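Side-chain contacts in protein STE5 (Saccharomyces cerevisiae, PDB 3FZE), which serves as a scaffold in yeast mating-pheromone signalling, its minimal scaffold domain co-catalysing phosphorylation of the MAP kinase Fus3 by Ste7: residues 36-39 against 40-44; 26-29 against 30-33. One frame throughout, in Å; residues are numbered along the deposited sequence. Where two conformers were deposited one is given.

Contact 1 (36-39 against 40-44); sequences SLIV and VYNSL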
loop_
_atom_site.group_PDB
_atom_site.type_symbol
_atom_site.label_atom_id
_atom_site.label_comp_id
_atom_site.label_asym_id
_atom_site.label_seq_id
_atom_site.Cartn_x
_atom_site.Cartn_y
_atom_site.Cartn_z
ATOM N N SER A 36 8.934 -9.851 6.053
ATOM C CA SER A 36 8.247 -8.775 5.334
ATOM C C SER A 36 7.046 -9.277 4.517
ATOM O O SER A 36 5.966 -8.697 4.582
ATOM C CB SER A 36 9.226 -7.993 4.448
ATOM O OG SER A 36 10.235 -7.376 5.241
ATOM N N LEU A 37 7.229 -10.344 3.741
ATOM C CA LEU A 37 6.103 -10.906 2.993
ATOM C C LEU A 37 5.006 -11.448 3.919
ATOM O O LEU A 37 3.814 -11.313 3.638
ATOM C CB LEU A 37 6.563 -11.987 2.020
ATOM C CG LEU A 37 6.622 -11.567 0.548
ATOM C CD1 LEU A 37 6.961 -10.083 0.393
ATOM C CD2 LEU A 37 7.574 -12.452 -0.246
ATOM N N ILE A 38 5.405 -12.069 5.020
ATOM C CA ILE A 38 4.433 -12.582 5.969
ATOM C C ILE A 38 3.620 -11.454 6.602
ATOM O O ILE A 38 2.402 -11.582 6.792
ATOM C CB ILE A 38 5.122 -13.415 7.066
ATOM C CG1 ILE A 38 5.764 -14.652 6.442
ATOM C CG2 ILE A 38 4.121 -13.793 8.141
ATOM C CD1 ILE A 38 6.622 -15.457 7.411
ATOM N N VAL A 39 4.276 -10.337 6.891
ATOM C CA VAL A 39 3.563 -9.208 7.478
ATOM C C VAL A 39 2.655 -8.524 6.457
ATOM O O VAL A 39 1.595 -8.014 6.800
ATOM C CB VAL A 39 4.517 -8.201 8.187
ATOM C CG1 VAL A 39 5.355 -7.437 7.187
ATOM C CG2 VAL A 39 3.711 -7.252 9.079
ATOM N N VAL A 40 3.051 -8.543 5.193
ATOM C CA VAL A 40 2.167 -8.054 4.140
ATOM C C VAL A 40 0.877 -8.881 4.089
ATOM O O VAL A 40 -0.240 -8.339 4.087
ATOM C CB VAL A 40 2.871 -8.080 2.766
ATOM C CG1 VAL A 40 1.862 -7.813 1.645
ATOM C CG2 VAL A 40 3.986 -7.047 2.741
ATOM N N TYR A 41 1.027 -10.198 4.060
ATOM C CA TYR A 41 -0.132 -11.088 4.076
ATOM C C TYR A 41 -0.996 -10.872 5.309
ATOM O O TYR A 41 -2.202 -10.679 5.188
ATOM C CB TYR A 41 0.311 -12.557 3.980
ATOM C CG TYR A 41 -0.821 -13.544 4.143
ATOM C CD1 TYR A 41 -1.806 -13.666 3.167
ATOM C CD2 TYR A 41 -0.913 -14.348 5.274
ATOM C CE1 TYR A 41 -2.864 -14.560 3.319
ATOM C CE2 TYR A 41 -1.965 -15.250 5.430
ATOM C CZ TYR A 41 -2.934 -15.353 4.440
ATOM O OH TYR A 41 -3.988 -16.245 4.574
ATOM N N ASN A 42 -0.383 -10.907 6.493
ATOM C CA ASN A 42 -1.154 -10.795 7.719
ATOM C C ASN A 42 -1.870 -9.463 7.812
ATOM O O ASN A 42 -2.982 -9.391 8.318
ATOM C CB ASN A 42 -0.271 -10.992 8.952
ATOM C CG ASN A 42 0.176 -12.423 9.127
ATOM O OD1 ASN A 42 -0.440 -13.347 8.599
ATOM N ND2 ASN A 42 1.260 -12.615 9.877
ATOM N N SER A 43 -1.224 -8.409 7.332
ATOM C CA SER A 43 -1.819 -7.083 7.401
ATOM C C SER A 43 -3.022 -6.955 6.482
ATOM O O SER A 43 -4.067 -6.465 6.895
ATOM C CB SER A 43 -0.787 -6.008 7.082
ATOM O OG SER A 43 0.255 -6.060 8.032
ATOM N N LEU A 44 -2.880 -7.403 5.241
ATOM C CA LEU A 44 -3.990 -7.318 4.304
ATOM C C LEU A 44 -5.185 -8.111 4.849
ATOM O O LEU A 44 -6.318 -7.635 4.805
ATOM C CB LEU A 44 -3.585 -7.780 2.907
ATOM C CG LEU A 44 -2.624 -6.876 2.136
ATOM C CD1 LEU A 44 -2.231 -7.510 0.803
ATOM C CD2 LEU A 44 -3.254 -5.516 1.886
#
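Val-40 opens the second half of this helical stretch by binding back to Ser-36: its N donates to Ser-36 O at 3.0 Å, while CG2, placed beside its own backbone N by a chi1 of 170°, comes up to the same oxygen, 3.2 Å from Ser-36 O. Tyr-41 follows with a nearly straight bond from N to Leu-37 O; its side chain leads away from residues 36-39 to Leu-78 and Ile-81 of helix 78-82. Asn-42 N binds Ile-38 O at 2.9 Å, and its side chain runs alongside that of Ile-38, which brings ND2 of Asn-42 3.5 Å from CG2 of Ile-38. That amide nitrogen also comes near Ile-38 O, but at an angle too poor for a bond. Ser-43 grips one acceptor twice. In the conformer given, its OG, folded beside its own backbone N (chi1 -61°), donates to Val-39 O at 2.7 Å, and Ser-43 N reaches the same oxygen at 2.9 Å from the opposite face of the carbonyl plane. The buried hydroxyl is there satisfied within the helix, and the Ser-43 side chain touches Leu-174 and Cys-178 of helix 170-180. Backbone bonds from each N to the O four residues earlier are those of an alpha-helix, to which the serine hydroxyl adds a common side-chain bond; here it is the connecting helix of a beta-alpha-beta unit in the vWA-like fold.

Contact 2 (26-29 against 30-33); sequences IDFT and KLKE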
loop_
_atom_site.group_PDB
_atom_site.type_symbol
_atom_site.label_atom_id
_atom_site.label_comp_id
_atom_site.label_asym_id
_atom_site.label_seq_id
_atom_site.Cartn_x
_atom_site.Cartn_y
_atom_site.Cartn_z
ATOM N N ILE A 26 6.993 -3.706 -4.344
ATOM C CA ILE A 26 8.018 -4.509 -3.689
ATOM C C ILE A 26 9.188 -4.892 -4.596
ATOM O O ILE A 26 9.007 -5.517 -5.649
ATOM C CB ILE A 26 7.426 -5.793 -3.061
ATOM C CG1 ILE A 26 6.199 -5.453 -2.209
ATOM C CG2 ILE A 26 8.490 -6.498 -2.232
ATOM C CD1 ILE A 26 5.459 -6.667 -1.648
ATOM N N ASP A 27 10.380 -4.482 -4.180
ATOM C CA ASP A 27 11.637 -4.995 -4.725
ATOM C C ASP A 27 12.010 -6.175 -3.838
ATOM O O ASP A 27 12.390 -6.003 -2.678
ATOM C CB ASP A 27 12.718 -3.910 -4.675
ATOM C CG ASP A 27 14.066 -4.395 -5.172
ATOM O OD1 ASP A 27 14.279 -5.623 -5.216
ATOM O OD2 ASP A 27 14.927 -3.546 -5.512
ATOM N N PHE A 28 11.857 -7.378 -4.373
ATOM C CA PHE A 28 12.030 -8.589 -3.583
ATOM C C PHE A 28 13.481 -8.853 -3.204
ATOM O O PHE A 28 13.755 -9.549 -2.224
ATOM C CB PHE A 28 11.450 -9.789 -4.329
ATOM C CG PHE A 28 9.975 -9.710 -4.537
ATOM C CD1 PHE A 28 9.102 -10.149 -3.552
ATOM C CD2 PHE A 28 9.454 -9.188 -5.709
ATOM C CE1 PHE A 28 7.742 -10.082 -3.740
ATOM C CE2 PHE A 28 8.093 -9.110 -5.897
ATOM C CZ PHE A 28 7.239 -9.559 -4.911
ATOM N N THR A 29 14.404 -8.290 -3.973
ATOM C CA THR A 29 15.830 -8.506 -3.734
ATOM C C THR A 29 16.318 -7.778 -2.480
ATOM O O THR A 29 17.355 -8.129 -1.915
ATOM C CB THR A 29 16.687 -8.076 -4.946
ATOM O OG1 THR A 29 16.704 -6.647 -5.049
ATOM C CG2 THR A 29 16.141 -8.677 -6.239
ATOM N N LYS A 30 15.566 -6.772 -2.043
ATOM C CA LYS A 30 15.947 -6.012 -0.858
ATOM C C LYS A 30 15.504 -6.701 0.429
ATOM O O LYS A 30 15.935 -6.326 1.520
ATOM C CB LYS A 30 15.385 -4.592 -0.914
ATOM C CG LYS A 30 15.936 -3.757 -2.052
ATOM C CD LYS A 30 15.465 -2.317 -1.966
ATOM C CE LYS A 30 16.182 -1.445 -2.985
ATOM N NZ LYS A 30 16.079 -0.000 -2.630
ATOM N N LEU A 31 14.643 -7.707 0.299
ATOM C CA LEU A 31 14.132 -8.432 1.459
ATOM C C LEU A 31 15.168 -9.417 2.004
ATOM O O LEU A 31 15.514 -10.400 1.349
ATOM C CB LEU A 31 12.827 -9.151 1.109
ATOM C CG LEU A 31 11.756 -8.217 0.536
ATOM C CD1 LEU A 31 10.483 -8.978 0.180
ATOM C CD2 LEU A 31 11.469 -7.072 1.500
ATOM N N LYS A 32 15.658 -9.134 3.208
ATOM C CA LYS A 32 16.738 -9.904 3.820
ATOM C C LYS A 32 16.236 -11.091 4.635
ATOM O O LYS A 32 17.028 -11.896 5.124
ATOM C CB LYS A 32 17.602 -8.999 4.704
ATOM N N GLU A 33 14.921 -11.187 4.793
ATOM C CA GLU A 33 14.314 -12.314 5.502
ATOM C C GLU A 33 12.841 -12.466 5.126
ATOM O O GLU A 33 12.323 -11.697 4.322
ATOM C CB GLU A 33 14.501 -12.193 7.023
ATOM C CG GLU A 33 13.770 -11.038 7.688
ATOM C CD GLU A 33 14.460 -9.700 7.490
ATOM O OE1 GLU A 33 15.600 -9.677 6.982
ATOM O OE2 GLU A 33 13.862 -8.665 7.854
#
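Two first torsions set up the meeting of Asp-27 with Lys-30: Asp-27 places CG anti to its backbone N (chi1 178°), and Lys-30 keeps CG beside its own N (chi1 -64°) before running out as an extended chain. The two side chains cross at about a right angle, so the lysine methylenes pass across the carboxylate, CE lying 3.5 Å from Asp-27 OD2 and CG 3.7 Å from Asp-27 CG. The charged ends do not touch; Lys-30 NZ goes on to hydrogen-bond Asn-120 OD1 and Asn-118 O, though the nearby opposite charges probably favour each other. The other carboxylate oxygen, Asp-27 OD1, takes two bonds from Thr-29. Thr-29 N lies 2.9 Å from Asp-27 OD1, almost in line with that C-O bond, and closes an Asx turn. Thr-29 OG1 donates to Asp-27 OD1 at 2.6 Å from the syn side, tilted somewhat out of the carboxylate plane. This double grip should restrain rotation of the carboxylate. The backbone turns back on itself here: Lys-30 N makes a weak bond to Asp-27 O, and Leu-31 N reaches Phe-28 O at 3.2 Å from above the carbonyl plane. Leu-31 then lies alongside Phe-28, its CD1 approaching ring atom CD1 of Phe-28 obliquely at 4.1 Å. Leu-31 CD1 is also 4.0 Å from CG2 of Ile-26, which sits over one face of the Phe-28 ring, offset toward the rim. This small apolar cluster and the polar turn lie where strand 19-26 gives way to the loop leading to helix 35-50, with Ile-26 and Leu-31 packed on Trp-170 of helix 170-180 and Leu-31 also on Ser-36 and Leu-37 of helix 35-50.

Contact 2 comes first along the chain, in the loop leaving strand 19-26, and contact 1 follows within helix 35-50; their centres are about 13 Å apart. They belong to one beta-alpha-beta unit, in which strand 19-26 is joined through the helix to its parallel neighbour, strand 55-60, in the mixed sheet. They touch through apolar atoms: Leu-37 CD1 packs 3.7 Å from Leu-31 CD1, and Ser-36 CB lies 3.8 Å from Leu-31 CD2. Trp-170, which covers Leu-31, also touches Ser-36, so helix 170-180 lies against both contacts. The start of the helix is thus packed directly against the preceding loop within the Fus3-binding family region.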